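Local structure of 3,6-diketocamphane 1,6 monooxygenase (Pseudomonas putida, 4UWM) at residues M41-H46 with L59-A64; M76-P81 with T90-L95. The protein catalyses the FMNH2- and O2-dependent Baeyer-Villiger oxidation of a diketocamphane to a lactone, a step by which Pseudomonas putida assimilates (-)-camphor. One frame throughout, in Å; residues are numbered along the deposited sequence. Where two conformers were deposited one is given.

How the contacts relate
Contact 1 and contact 2 are successive beta-alpha units of the barrel, their centres about 11 Å apart, and each packs a strand against the helix that follows it. Strands 40-43 and 72-79 lie side by side in the parallel sheet, joined by Ile-43 O and Met-76 N at 2.8 Å, probably a hydrogen bond. Beyond this pair both strands lead on to the flavin: Ser-44 and Met-76 belong to the FMN site, and Ser-44 OG lies 2.8 Å from Met-76 O, a probable hydrogen bond in one modelled conformer. Glu-45 joins the two units again, its CB lying 3.5 Å from Ala-77 O. Both contacts also touch the second subunit of the homodimer.

Contact 1: M41-H46 with L59-A64; sequences MMISEH and LLIAAA
Ser-44 OG, modelled in two conformers, lies in one of them within hydrogen-bonding distance of Met-76 O and FMN O4; its single proton can serve only one fully at a time. It follows directly on Ile-43, whose side chain meets Leu-60 and Ile-61 of the helix. The contact itself is wholly apolar and has no hydrogen bond across it. Ile-43 CD1 touches Leu-60 CD2 at 3.7 Å and Ile-61 CG1 at 3.8 Å, so one methyl group lies against two successive residues of the helix. With CG1 turned beside the backbone N (chi1 -53°) and the chain extended beyond it, Ile-43 holds this methyl out from the strand. Its other branch, Ile-43 CG2, lies 4.0 Å from Leu-60 CD2. Leu-60 crosses Ile-43 at about a right angle; Ile-61 instead runs past it in the opposite direction. All three residues are buried. Ile-43 is the last strand residue; its side chain faces helix 57-65, and Ser-44, in the loop after it, reaches the flavin. Around these three side chains, Ile-27 of helix 19-35 and Phe-9 of strand 4-9 pack on Leu-60, while Phe-73 and Pro-75 of strand 72-79 pack on Ile-61. On another side of the helix, Leu-59, Ala-62 and Ala-63 meet residues of helix 57-65 in the second subunit, which places the helix between the barrel sheet and the dimer interface.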
loop_
_atom_site.group_PDB
_atom_site.type_symbol
_atom_site.label_atom_id
_atom_site.label_comp_id
_atom_site.label_asym_id
_atom_site.label_seq_id
_atom_site.Cartn_x
_atom_site.Cartn_y
_atom_site.Cartn_z
ATOM N N MET A 41 -13.717 8.172 -6.183
ATOM C CA MET A 41 -13.964 7.372 -4.991
ATOM C C MET A 41 -12.951 7.760 -3.928
ATOM O O MET A 41 -11.761 7.649 -4.163
ATOM C CB MET A 41 -13.870 5.882 -5.319
ATOM C CG MET A 41 -14.098 4.966 -4.107
ATOM S SD MET A 41 -13.884 3.257 -4.622
ATOM C CE MET A 41 -14.301 2.363 -3.110
ATOM N N MET A 42 -13.444 8.263 -2.804
ATOM C CA MET A 42 -12.629 8.640 -1.647
ATOM C C MET A 42 -12.597 7.453 -0.679
ATOM O O MET A 42 -13.641 6.835 -0.427
ATOM C CB MET A 42 -13.236 9.864 -0.943
ATOM C CG MET A 42 -13.151 11.153 -1.777
ATOM S SD MET A 42 -13.935 12.546 -0.932
ATOM C CE MET A 42 -13.880 13.803 -2.227
ATOM N N ILE A 43 -11.415 7.137 -0.130
ATOM C CA ILE A 43 -11.283 6.016 0.829
ATOM C C ILE A 43 -10.576 6.497 2.067
ATOM O O ILE A 43 -9.451 7.009 1.973
ATOM C CB ILE A 43 -10.561 4.804 0.196
ATOM C CG1 ILE A 43 -11.262 4.431 -1.111
ATOM C CG2 ILE A 43 -10.499 3.620 1.183
ATOM C CD1 ILE A 43 -10.493 3.560 -2.069
ATOM N N SER A 44 -11.219 6.335 3.218
ATOM C CA SER A 44 -10.688 6.860 4.475
ATOM C C SER A 44 -9.645 5.946 5.135
ATOM O O SER A 44 -9.426 4.826 4.696
ATOM C CB SER A 44 -11.809 7.204 5.459
ATOM O OG SER A 44 -12.695 8.156 4.891
ATOM N N GLU A 45 -9.030 6.463 6.198
ATOM C CA GLU A 45 -7.929 5.813 6.908
ATOM C C GLU A 45 -8.114 5.891 8.418
ATOM O O GLU A 45 -8.210 6.999 8.989
ATOM C CB GLU A 45 -6.596 6.482 6.486
ATOM C CG GLU A 45 -5.340 6.000 7.225
ATOM C CD GLU A 45 -4.077 6.694 6.693
ATOM O OE1 GLU A 45 -3.813 6.588 5.482
ATOM O OE2 GLU A 45 -3.369 7.375 7.468
ATOM N N HIS A 46 -8.173 4.725 9.069
ATOM C CA HIS A 46 -8.278 4.636 10.529
ATOM C C HIS A 46 -7.528 3.394 10.981
ATOM O O HIS A 46 -7.697 2.341 10.371
ATOM C CB HIS A 46 -9.730 4.475 10.990
ATOM C CG HIS A 46 -10.662 5.542 10.504
ATOM N ND1 HIS A 46 -11.118 5.604 9.198
ATOM C CD2 HIS A 46 -11.274 6.557 11.168
ATOM C CE1 HIS A 46 -11.951 6.629 9.079
ATOM N NE2 HIS A 46 -12.046 7.230 10.255
ATOM N N LEU A 59 -3.742 0.685 -0.384
ATOM C CA LEU A 59 -3.776 -0.723 -0.822
ATOM C C LEU A 59 -5.003 -1.019 -1.687
ATOM O O LEU A 59 -4.907 -1.712 -2.722
ATOM C CB LEU A 59 -3.728 -1.705 0.368
ATOM C CG LEU A 59 -2.510 -1.718 1.293
ATOM C CD1 LEU A 59 -2.500 -2.972 2.172
ATOM C CD2 LEU A 59 -1.216 -1.639 0.547
ATOM N N LEU A 60 -6.136 -0.482 -1.275
ATOM C CA LEU A 60 -7.378 -0.691 -2.005
ATOM C C LEU A 60 -7.343 0.069 -3.333
ATOM O O LEU A 60 -7.735 -0.458 -4.376
ATOM C CB LEU A 60 -8.552 -0.233 -1.151
ATOM C CG LEU A 60 -9.941 -0.259 -1.800
ATOM C CD1 LEU A 60 -10.245 -1.634 -2.400
ATOM C CD2 LEU A 60 -10.978 0.161 -0.775
ATOM N N ILE A 61 -6.831 1.301 -3.296
ATOM C CA ILE A 61 -6.677 2.101 -4.524
ATOM C C ILE A 61 -5.793 1.361 -5.531
ATOM O O ILE A 61 -6.148 1.221 -6.710
ATOM C CB ILE A 61 -6.080 3.492 -4.227
ATOM C CG1 ILE A 61 -7.044 4.338 -3.389
ATOM C CG2 ILE A 61 -5.720 4.192 -5.540
ATOM C CD1 ILE A 61 -6.488 5.665 -2.847
ATOM N N ALA A 62 -4.644 0.876 -5.062
ATOM C CA ALA A 62 -3.742 0.102 -5.909
ATOM C C ALA A 62 -4.391 -1.165 -6.487
ATOM O O ALA A 62 -4.195 -1.508 -7.670
ATOM C CB ALA A 62 -2.461 -0.248 -5.155
ATOM N N ALA A 63 -5.162 -1.863 -5.653
ATOM C CA ALA A 63 -5.870 -3.073 -6.100
ATOM C C ALA A 63 -6.980 -2.822 -7.138
ATOM O O ALA A 63 -7.280 -3.697 -7.938
ATOM C CB ALA A 63 -6.433 -3.845 -4.911
ATOM N N ALA A 64 -7.589 -1.648 -7.093
ATOM C CA ALA A 64 -8.647 -1.265 -8.017
ATOM C C ALA A 64 -8.136 -0.515 -9.247
ATOM O O ALA A 64 -8.911 -0.283 -10.186
ATOM C CB ALA A 64 -9.692 -0.413 -7.284
#

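Contact 2: M76-P81 with T90-L95; sequences MAHLLP and TMIGWL. With FMN (flavin mononucleotide), chain C.
His-78, on the strand, meets the Met-91 methyl of the helix with its imidazole, His-78 NE2 lying 3.6 Å and His-78 CE1 3.8 Å from Met-91 CE. Met-91 CE and Ile-92 CD1 both approach the imidazole obliquely, Ile-92 CD1 lying 4.2 Å from His-78 CD2. The Met-91 sulfur stands further back, 5.5 Å from the ring centroid and 60° off its normal. Bends at chi2 (-91°) and chi3 bring the Met-91 methyl, ahead of the sulfur, to the ring. The hydrogen bond between His-78 ND1 and Glu-45 OE1 probably helps fix the rotation of the imidazole, while Glu-45 OE2 is hydrogen-bonded to the backbone N-H of Leu-79; the carboxylate thus ties ring and strand end together. Two residues back, Met-76 O accepts a hydrogen bond from FMN N3 at 2.9 Å, with an N-H...O angle of 143°. Ala-77 CB comes within 3.6 Å of FMN O2. The peptide between Met-76 and Ala-77 is cis, a non-prolyl cis bond at the place where strand 72-79 is interrupted, beside the flavin pyrimidine ring. Such a bond beside the flavin recurs in the bacterial luciferase family, whose TIM barrel binds FMN at the C-terminal ends of its strands.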
loop_
_atom_site.group_PDB
_atom_site.type_symbol
_atom_site.label_atom_id
_atom_site.label_comp_id
_atom_site.label_asym_id
_atom_site.label_seq_id
_atom_site.Cartn_x
_atom_site.Cartn_y
_atom_site.Cartn_z
ATOM N N MET A 76 -8.754 9.727 1.785
ATOM C CA MET A 76 -9.486 10.820 2.420
ATOM C C MET A 76 -9.687 10.559 3.909
ATOM O O MET A 76 -10.790 10.167 4.353
ATOM C CB MET A 76 -10.835 11.038 1.716
ATOM C CG MET A 76 -11.571 12.314 2.132
ATOM S SD MET A 76 -10.591 13.787 1.771
ATOM C CE MET A 76 -10.502 13.673 -0.024
ATOM N N ALA A 77 -8.648 10.777 4.716
ATOM C CA ALA A 77 -7.356 11.374 4.312
ATOM C C ALA A 77 -6.174 10.543 4.797
ATOM O O ALA A 77 -6.261 9.857 5.828
ATOM C CB ALA A 77 -7.256 12.763 4.937
ATOM N N HIS A 78 -5.036 10.642 4.113
ATOM C CA HIS A 78 -3.796 10.186 4.760
ATOM C C HIS A 78 -3.526 11.040 5.988
ATOM O O HIS A 78 -3.585 12.275 5.921
ATOM C CB HIS A 78 -2.606 10.283 3.795
ATOM C CG HIS A 78 -2.531 9.177 2.797
ATOM N ND1 HIS A 78 -2.700 7.848 3.138
ATOM C CD2 HIS A 78 -2.226 9.192 1.476
ATOM C CE1 HIS A 78 -2.534 7.099 2.051
ATOM N NE2 HIS A 78 -2.269 7.890 1.027
ATOM N N LEU A 79 -3.257 10.395 7.109
ATOM C CA LEU A 79 -2.995 11.106 8.348
ATOM C C LEU A 79 -1.474 11.354 8.428
ATOM O O LEU A 79 -0.699 10.483 8.807
ATOM C CB LEU A 79 -3.525 10.328 9.560
ATOM C CG LEU A 79 -5.035 9.997 9.430
ATOM C CD1 LEU A 79 -5.554 9.286 10.660
ATOM C CD2 LEU A 79 -5.840 11.286 9.188
ATOM N N LEU A 80 -1.076 12.553 8.029
ATOM C CA LEU A 80 0.364 12.917 7.935
ATOM C C LEU A 80 1.197 12.718 9.185
ATOM O O LEU A 80 2.362 12.345 9.067
ATOM C CB LEU A 80 0.539 14.323 7.370
ATOM C CG LEU A 80 -0.172 14.657 6.057
ATOM C CD1 LEU A 80 0.358 15.970 5.492
ATOM C CD2 LEU A 80 -0.055 13.557 5.018
ATOM N N PRO A 81 0.620 12.932 10.390
ATOM C CA PRO A 81 1.434 12.693 11.594
ATOM C C PRO A 81 1.854 11.233 11.835
ATOM O O PRO A 81 2.717 10.969 12.675
ATOM C CB PRO A 81 0.533 13.186 12.726
ATOM C CG PRO A 81 -0.420 14.143 12.077
ATOM C CD PRO A 81 -0.685 13.527 10.735
ATOM N N THR A 90 6.825 9.429 -1.642
ATOM C CA THR A 90 7.247 8.497 -2.694
ATOM C C THR A 90 6.073 7.585 -3.130
ATOM O O THR A 90 5.860 7.380 -4.323
ATOM C CB THR A 90 8.433 7.616 -2.205
ATOM O OG1 THR A 90 9.512 8.459 -1.773
ATOM C CG2 THR A 90 8.942 6.663 -3.311
ATOM N N MET A 91 5.342 7.061 -2.152
ATOM C CA MET A 91 4.188 6.174 -2.424
ATOM C C MET A 91 3.111 6.934 -3.196
ATOM O O MET A 91 2.575 6.431 -4.184
ATOM C CB MET A 91 3.612 5.589 -1.126
ATOM C CG MET A 91 2.404 4.639 -1.345
ATOM S SD MET A 91 0.838 5.505 -1.302
ATOM C CE MET A 91 0.648 5.856 0.436
ATOM N N ILE A 92 2.801 8.145 -2.750
ATOM C CA ILE A 92 1.791 8.985 -3.423
ATOM C C ILE A 92 2.165 9.242 -4.890
ATOM O O ILE A 92 1.339 9.096 -5.788
ATOM C CB ILE A 92 1.614 10.319 -2.668
ATOM C CG1 ILE A 92 0.930 10.079 -1.320
ATOM C CG2 ILE A 92 0.827 11.332 -3.512
ATOM C CD1 ILE A 92 1.002 11.237 -0.344
ATOM N N GLY A 93 3.416 9.641 -5.131
ATOM C CA GLY A 93 3.865 9.869 -6.509
ATOM C C GLY A 93 3.795 8.624 -7.388
ATOM O O GLY A 93 3.383 8.678 -8.556
ATOM N N TRP A 94 4.191 7.483 -6.832
ATOM C CA TRP A 94 4.238 6.275 -7.619
ATOM C C TRP A 94 2.806 5.813 -7.938
ATOM O O TRP A 94 2.524 5.393 -9.050
ATOM C CB TRP A 94 4.979 5.147 -6.848
ATOM C CG TRP A 94 5.236 3.911 -7.681
ATOM C CD1 TRP A 94 5.765 3.869 -8.944
ATOM C CD2 TRP A 94 4.992 2.536 -7.306
ATOM N NE1 TRP A 94 5.867 2.573 -9.378
ATOM C CE2 TRP A 94 5.398 1.730 -8.399
ATOM C CE3 TRP A 94 4.448 1.914 -6.163
ATOM C CZ2 TRP A 94 5.299 0.336 -8.383
ATOM C CZ3 TRP A 94 4.355 0.508 -6.144
ATOM C CH2 TRP A 94 4.781 -0.262 -7.238
ATOM N N LEU A 95 1.934 5.893 -6.943
ATOM C CA LEU A 95 0.527 5.470 -7.113
ATOM C C LEU A 95 -0.186 6.408 -8.104
ATOM O O LEU A 95 -0.926 5.939 -8.960
ATOM C CB LEU A 95 -0.182 5.429 -5.760
ATOM C CG LEU A 95 -1.658 4.937 -5.772
ATOM C CD1 LEU A 95 -1.781 3.631 -6.542
ATOM C CD2 LEU A 95 -2.178 4.786 -4.333
HETATM N N1 FMN C . -12.082 13.292 8.123
HETATM C C2 FMN C . -11.495 12.853 6.972
HETATM O O2 FMN C . -10.324 13.199 6.709
HETATM N N3 FMN C . -12.129 12.057 6.090
HETATM C C4 FMN C . -13.386 11.639 6.282
HETATM O O4 FMN C . -13.927 10.903 5.431
HETATM C C4A FMN C . -14.106 12.066 7.515
HETATM N N5 FMN C . -15.374 11.681 7.784
HETATM C C5A FMN C . -16.014 12.081 8.912
HETATM C C6 FMN C . -17.326 11.667 9.155
HETATM C C7 FMN C . -17.999 12.068 10.309
HETATM C C7M FMN C . -19.416 11.610 10.552
HETATM C C8 FMN C . -17.300 12.950 11.289
HETATM C C8M FMN C . -17.976 13.414 12.550
HETATM C C9 FMN C . -15.994 13.365 11.049
HETATM C C9A FMN C . -15.317 12.969 9.897
HETATM N N10 FMN C . -13.986 13.393 9.645
HETATM C C10 FMN C . -13.354 12.947 8.453
HETATM C "C1'" FMN C . -13.274 14.251 10.610
HETATM C "C2'" FMN C . -13.351 15.722 10.229
HETATM O "O2'" FMN C . -13.017 15.841 8.848
HETATM C "C3'" FMN C . -12.381 16.552 11.065
HETATM O "O3'" FMN C . -13.084 17.059 12.208
HETATM C "C4'" FMN C . -11.778 17.687 10.234
HETATM O "O4'" FMN C . -10.725 17.183 9.400
HETATM C "C5'" FMN C . -11.261 18.847 11.076
HETATM O "O5'" FMN C . -12.320 19.794 11.102
HETATM P P FMN C . -12.153 21.312 11.582
HETATM O O1P FMN C . -10.816 21.793 11.114
HETATM O O2P FMN C . -13.307 21.939 10.858
HETATM O O3P FMN C . -12.302 21.218 13.075
#